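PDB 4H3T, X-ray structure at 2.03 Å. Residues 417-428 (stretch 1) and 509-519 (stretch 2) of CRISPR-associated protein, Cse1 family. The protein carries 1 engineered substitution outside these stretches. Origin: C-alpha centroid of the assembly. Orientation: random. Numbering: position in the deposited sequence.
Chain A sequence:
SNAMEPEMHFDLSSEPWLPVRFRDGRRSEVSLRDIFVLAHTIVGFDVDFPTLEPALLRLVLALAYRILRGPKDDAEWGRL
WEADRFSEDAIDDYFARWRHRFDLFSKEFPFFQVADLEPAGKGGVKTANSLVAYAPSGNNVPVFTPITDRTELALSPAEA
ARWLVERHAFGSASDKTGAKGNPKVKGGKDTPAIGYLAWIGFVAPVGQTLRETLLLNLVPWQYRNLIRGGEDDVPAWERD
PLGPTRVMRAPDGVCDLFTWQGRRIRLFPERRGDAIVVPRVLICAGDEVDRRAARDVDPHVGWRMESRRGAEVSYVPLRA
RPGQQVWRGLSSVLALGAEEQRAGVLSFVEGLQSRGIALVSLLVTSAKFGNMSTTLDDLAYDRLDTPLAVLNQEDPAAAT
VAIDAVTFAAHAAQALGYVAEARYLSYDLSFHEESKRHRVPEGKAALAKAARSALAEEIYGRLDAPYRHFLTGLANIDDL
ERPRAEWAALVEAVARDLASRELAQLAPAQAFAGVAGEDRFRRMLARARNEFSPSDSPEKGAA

Stretch 1 417-428: GYVAEARYLSYD
Stretch 2 (509-519) AQAFAGVAGED

The side-chain amide of Gln-510 makes both direct hydrogen bonds of this contact. Its NE2 donates to Ala-422 O at 2.8 Å, with an N-H...O angle of 144°. The same NE2 donates to Leu-425 O at 2.9 Å, and this bond is nearly straight at 176°. One amide nitrogen thus uses both its hydrogens on two carbonyls of stretch 1. Gln-510 adopts chi1 m and chi2 m, with chi3 at 124°. A water completes the link, donating to Leu-425 O and to Gln-510 OE1, both at 2.8 Å.

Gln-510 is the N-cap residue of the stretch 2 helix, with phi/psi of -104/15. Helix 511-519 follows with regular helical angles and continues beyond the stretch. Gln-510 O accepts from Gly-514 N at 3.1 Å and, weakly, from Ala-513 N at 2.9 Å.

Stretch 1 begins as a helix at Gly-417. Glu-421 N donates to Gly-417 O at 3.1 Å. A 3-10 turn leads through Tyr-424, and Tyr-424 N donates to Glu-421 O at 2.9 Å. Ala-422 O also accepts from Leu-425 N at 3.2 Å, so it serves both its own turn and Gln-510. The chain then extends: Leu-425 has phi/psi of -73/142, and Ser-426 and Tyr-427 form a short strand.

The two stretches run in opposite directions. Tyr-418 CA lies 4.7 Å from Gly-517 CA. Ala-422 CA lies 4.9 Å from Ala-513 CA. Arg-423 CA lies 6.1 Å from Gln-510 CA.

Gly-517 lets the backbones come close at Tyr-418. It has no side chain; an ideal CB of Gly-517 would sit 2.8 Å from Tyr-418 O, a clash. Tyr-418 CB rests 3.5 Å from Gly-517 O, while its m rotamer leads the ring away. Val-419, chi1 t, places CG2 4.0 Å from Gly-517 O. Ala-422 CB and Ala-513 CB are 4.0 Å apart, and Ala-422 O lies 3.1 Å from Ala-513 CB.

The CA-to-CB bond of Leu-425 points toward the helix, with chi1 t and chi2 p. Leu-425 CB is 3.7 Å from Ala-513 CB. Leu-425 CD2 is 4.2 Å from Phe-512 CE1 and 4.4 Å from Ala-516 CB.

Phe-512 (chi1 p, chi2 96°) packs against Leu-425 and Tyr-427. Leu-425 O lies 3.5 Å from Phe-512 CZ and Ser-426 O lies 3.7 Å from Phe-512 CE1, both at the ring edge. Tyr-427 CB approaches Phe-512 CE1 obliquely at 3.7 Å. Tyr-427 has chi1 t, and the end of its side chain leads away.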

# COMPACT_ATOMS: atom_id res chain seq x y z
N GLY A 417 -17.22 -1.18 25.89
CA GLY A 417 -16.29 -0.75 26.91
C GLY A 417 -16.91 -0.79 28.31
O GLY A 417 -16.21 -1.04 29.27
N TYR A 418 -18.21 -0.48 28.45
CA TYR A 418 -18.90 -0.49 29.76
C TYR A 418 -18.93 -1.90 30.34
O TYR A 418 -18.87 -2.06 31.52
CB TYR A 418 -20.31 0.03 29.57
CG TYR A 418 -20.31 1.45 29.14
CD1 TYR A 418 -19.84 2.45 29.98
CD2 TYR A 418 -20.79 1.83 27.88
CE1 TYR A 418 -19.83 3.78 29.60
CE2 TYR A 418 -20.79 3.16 27.47
CZ TYR A 418 -20.33 4.14 28.35
OH TYR A 418 -20.31 5.48 28.02
N VAL A 419 -18.95 -2.93 29.51
CA VAL A 419 -18.92 -4.32 29.95
C VAL A 419 -17.46 -4.70 30.26
O VAL A 419 -17.19 -5.39 31.24
CB VAL A 419 -19.58 -5.25 28.88
CG1 VAL A 419 -19.25 -6.72 29.12
CG2 VAL A 419 -21.08 -5.02 28.85
N ALA A 420 -16.51 -4.29 29.39
CA ALA A 420 -15.08 -4.62 29.58
C ALA A 420 -14.55 -4.11 30.93
O ALA A 420 -13.76 -4.76 31.59
CB ALA A 420 -14.26 -4.01 28.46
N GLU A 421 -15.01 -2.96 31.32
CA GLU A 421 -14.54 -2.36 32.57
C GLU A 421 -15.26 -2.87 33.83
O GLU A 421 -14.90 -2.45 34.94
CB GLU A 421 -14.67 -0.84 32.47
CG GLU A 421 -16.07 -0.31 32.60
CD GLU A 421 -16.13 1.17 32.35
OE1 GLU A 421 -15.11 1.76 31.94
OE2 GLU A 421 -17.21 1.76 32.59
N ALA A 422 -16.35 -3.68 33.67
CA ALA A 422 -17.15 -4.12 34.80
C ALA A 422 -16.31 -4.81 35.87
O ALA A 422 -16.55 -4.60 37.06
CB ALA A 422 -18.26 -5.08 34.34
N ARG A 423 -15.33 -5.60 35.49
CA ARG A 423 -14.49 -6.27 36.49
C ARG A 423 -13.66 -5.27 37.38
O ARG A 423 -13.18 -5.67 38.42
CB ARG A 423 -13.59 -7.32 35.83
CG ARG A 423 -12.31 -6.91 35.17
CD ARG A 423 -11.85 -8.02 34.17
NE ARG A 423 -12.48 -7.72 32.89
CZ ARG A 423 -11.94 -7.75 31.69
NH1 ARG A 423 -12.63 -7.33 30.64
NH2 ARG A 423 -10.69 -8.22 31.51
N TYR A 424 -13.54 -4.02 36.98
CA TYR A 424 -12.75 -3.01 37.70
C TYR A 424 -13.63 -1.96 38.32
O TYR A 424 -13.14 -1.02 38.90
CB TYR A 424 -11.75 -2.31 36.71
CG TYR A 424 -10.86 -3.28 35.98
CD1 TYR A 424 -10.04 -4.16 36.67
CD2 TYR A 424 -10.94 -3.41 34.60
CE1 TYR A 424 -9.33 -5.16 36.01
CE2 TYR A 424 -10.21 -4.37 33.93
CZ TYR A 424 -9.36 -5.21 34.64
OH TYR A 424 -8.64 -6.16 33.98
N LEU A 425 -14.93 -2.05 38.12
CA LEU A 425 -15.82 -1.04 38.66
C LEU A 425 -15.98 -1.13 40.18
O LEU A 425 -15.97 -2.23 40.75
CB LEU A 425 -17.19 -1.21 38.01
CG LEU A 425 -18.02 0.00 37.84
CD1 LEU A 425 -17.51 0.85 36.73
CD2 LEU A 425 -19.50 -0.39 37.55
N SER A 426 -16.06 0.06 40.80
CA SER A 426 -16.33 0.32 42.22
C SER A 426 -17.75 0.77 42.37
O SER A 426 -18.33 1.27 41.42
CB SER A 426 -15.43 1.46 42.77
OG SER A 426 -14.17 0.86 43.00
N TYR A 427 -18.30 0.66 43.60
CA TYR A 427 -19.54 1.25 44.04
C TYR A 427 -19.10 2.22 45.15
O TYR A 427 -18.82 1.79 46.26
CB TYR A 427 -20.59 0.25 44.50
CG TYR A 427 -21.89 0.95 44.81
CD1 TYR A 427 -22.75 1.33 43.78
CD2 TYR A 427 -22.27 1.22 46.11
CE1 TYR A 427 -23.95 1.94 44.05
CE2 TYR A 427 -23.47 1.86 46.39
CZ TYR A 427 -24.32 2.21 45.36
OH TYR A 427 -25.50 2.83 45.64
N ASP A 428 -18.90 3.47 44.80
CA ASP A 428 -18.25 4.44 45.65
C ASP A 428 -19.24 5.36 46.35
O ASP A 428 -19.79 6.27 45.73
CB ASP A 428 -17.27 5.23 44.79
CG ASP A 428 -16.34 6.16 45.56
OD1 ASP A 428 -16.67 6.52 46.73
OD2 ASP A 428 -15.32 6.55 44.98
N ALA A 509 -18.80 -10.54 43.61
CA ALA A 509 -18.81 -9.19 44.15
C ALA A 509 -18.84 -8.11 43.04
O ALA A 509 -19.01 -6.93 43.35
CB ALA A 509 -17.60 -8.99 45.03
N GLN A 510 -18.69 -8.50 41.74
CA GLN A 510 -18.80 -7.58 40.60
C GLN A 510 -20.14 -7.77 39.89
O GLN A 510 -20.35 -7.11 38.87
CB GLN A 510 -17.64 -7.73 39.63
CG GLN A 510 -16.26 -7.41 40.24
CD GLN A 510 -16.17 -5.97 40.75
OE1 GLN A 510 -15.86 -5.72 41.92
NE2 GLN A 510 -16.37 -5.01 39.87
N ALA A 511 -21.12 -8.46 40.52
CA ALA A 511 -22.46 -8.63 39.92
C ALA A 511 -23.11 -7.26 39.62
O ALA A 511 -23.67 -7.04 38.56
CB ALA A 511 -23.37 -9.46 40.84
N PHE A 512 -23.00 -6.33 40.56
CA PHE A 512 -23.58 -5.00 40.44
C PHE A 512 -23.00 -4.26 39.22
O PHE A 512 -23.71 -3.51 38.55
CB PHE A 512 -23.30 -4.19 41.76
CG PHE A 512 -21.91 -3.58 41.82
CD1 PHE A 512 -21.70 -2.26 41.45
CD2 PHE A 512 -20.79 -4.36 42.08
CE1 PHE A 512 -20.41 -1.73 41.38
CE2 PHE A 512 -19.52 -3.82 42.08
CZ PHE A 512 -19.33 -2.51 41.74
N ALA A 513 -21.71 -4.52 38.92
CA ALA A 513 -20.96 -3.90 37.84
C ALA A 513 -21.39 -4.46 36.51
O ALA A 513 -21.48 -3.72 35.53
CB ALA A 513 -19.46 -4.09 38.07
N GLY A 514 -21.78 -5.73 36.50
CA GLY A 514 -22.36 -6.34 35.31
C GLY A 514 -23.72 -5.76 34.98
O GLY A 514 -24.04 -5.53 33.81
N VAL A 515 -24.52 -5.49 36.00
CA VAL A 515 -25.86 -4.89 35.82
C VAL A 515 -25.69 -3.45 35.25
O VAL A 515 -26.23 -3.13 34.20
CB VAL A 515 -26.70 -4.91 37.13
CG1 VAL A 515 -28.00 -4.08 36.99
CG2 VAL A 515 -27.03 -6.34 37.56
N ALA A 516 -24.84 -2.63 35.89
CA ALA A 516 -24.62 -1.25 35.43
C ALA A 516 -23.99 -1.24 34.02
O ALA A 516 -24.39 -0.48 33.18
CB ALA A 516 -23.73 -0.50 36.41
N GLY A 517 -22.97 -2.06 33.83
CA GLY A 517 -22.24 -2.17 32.58
C GLY A 517 -23.10 -2.61 31.41
O GLY A 517 -23.09 -1.96 30.37
N GLU A 518 -23.90 -3.65 31.61
CA GLU A 518 -24.81 -4.12 30.57
C GLU A 518 -25.83 -3.02 30.21
O GLU A 518 -26.13 -2.83 29.03
CB GLU A 518 -25.55 -5.42 30.98
CG GLU A 518 -26.38 -6.00 29.81
CD GLU A 518 -27.01 -7.37 29.96
OE1 GLU A 518 -27.61 -7.85 28.97
OE2 GLU A 518 -26.95 -7.94 31.07
N ASP A 519 -26.36 -2.31 31.22
CA ASP A 519 -27.37 -1.25 30.98
C ASP A 519 -26.78 -0.11 30.16
O ASP A 519 -27.39 0.32 29.20
CB ASP A 519 -27.93 -0.74 32.30
CG ASP A 519 -29.04 0.30 32.12
OD1 ASP A 519 -30.04 -0.01 31.45
OD2 ASP A 519 -28.83 1.45 32.48
O HOH W 1 -14.24 -3.54 42.58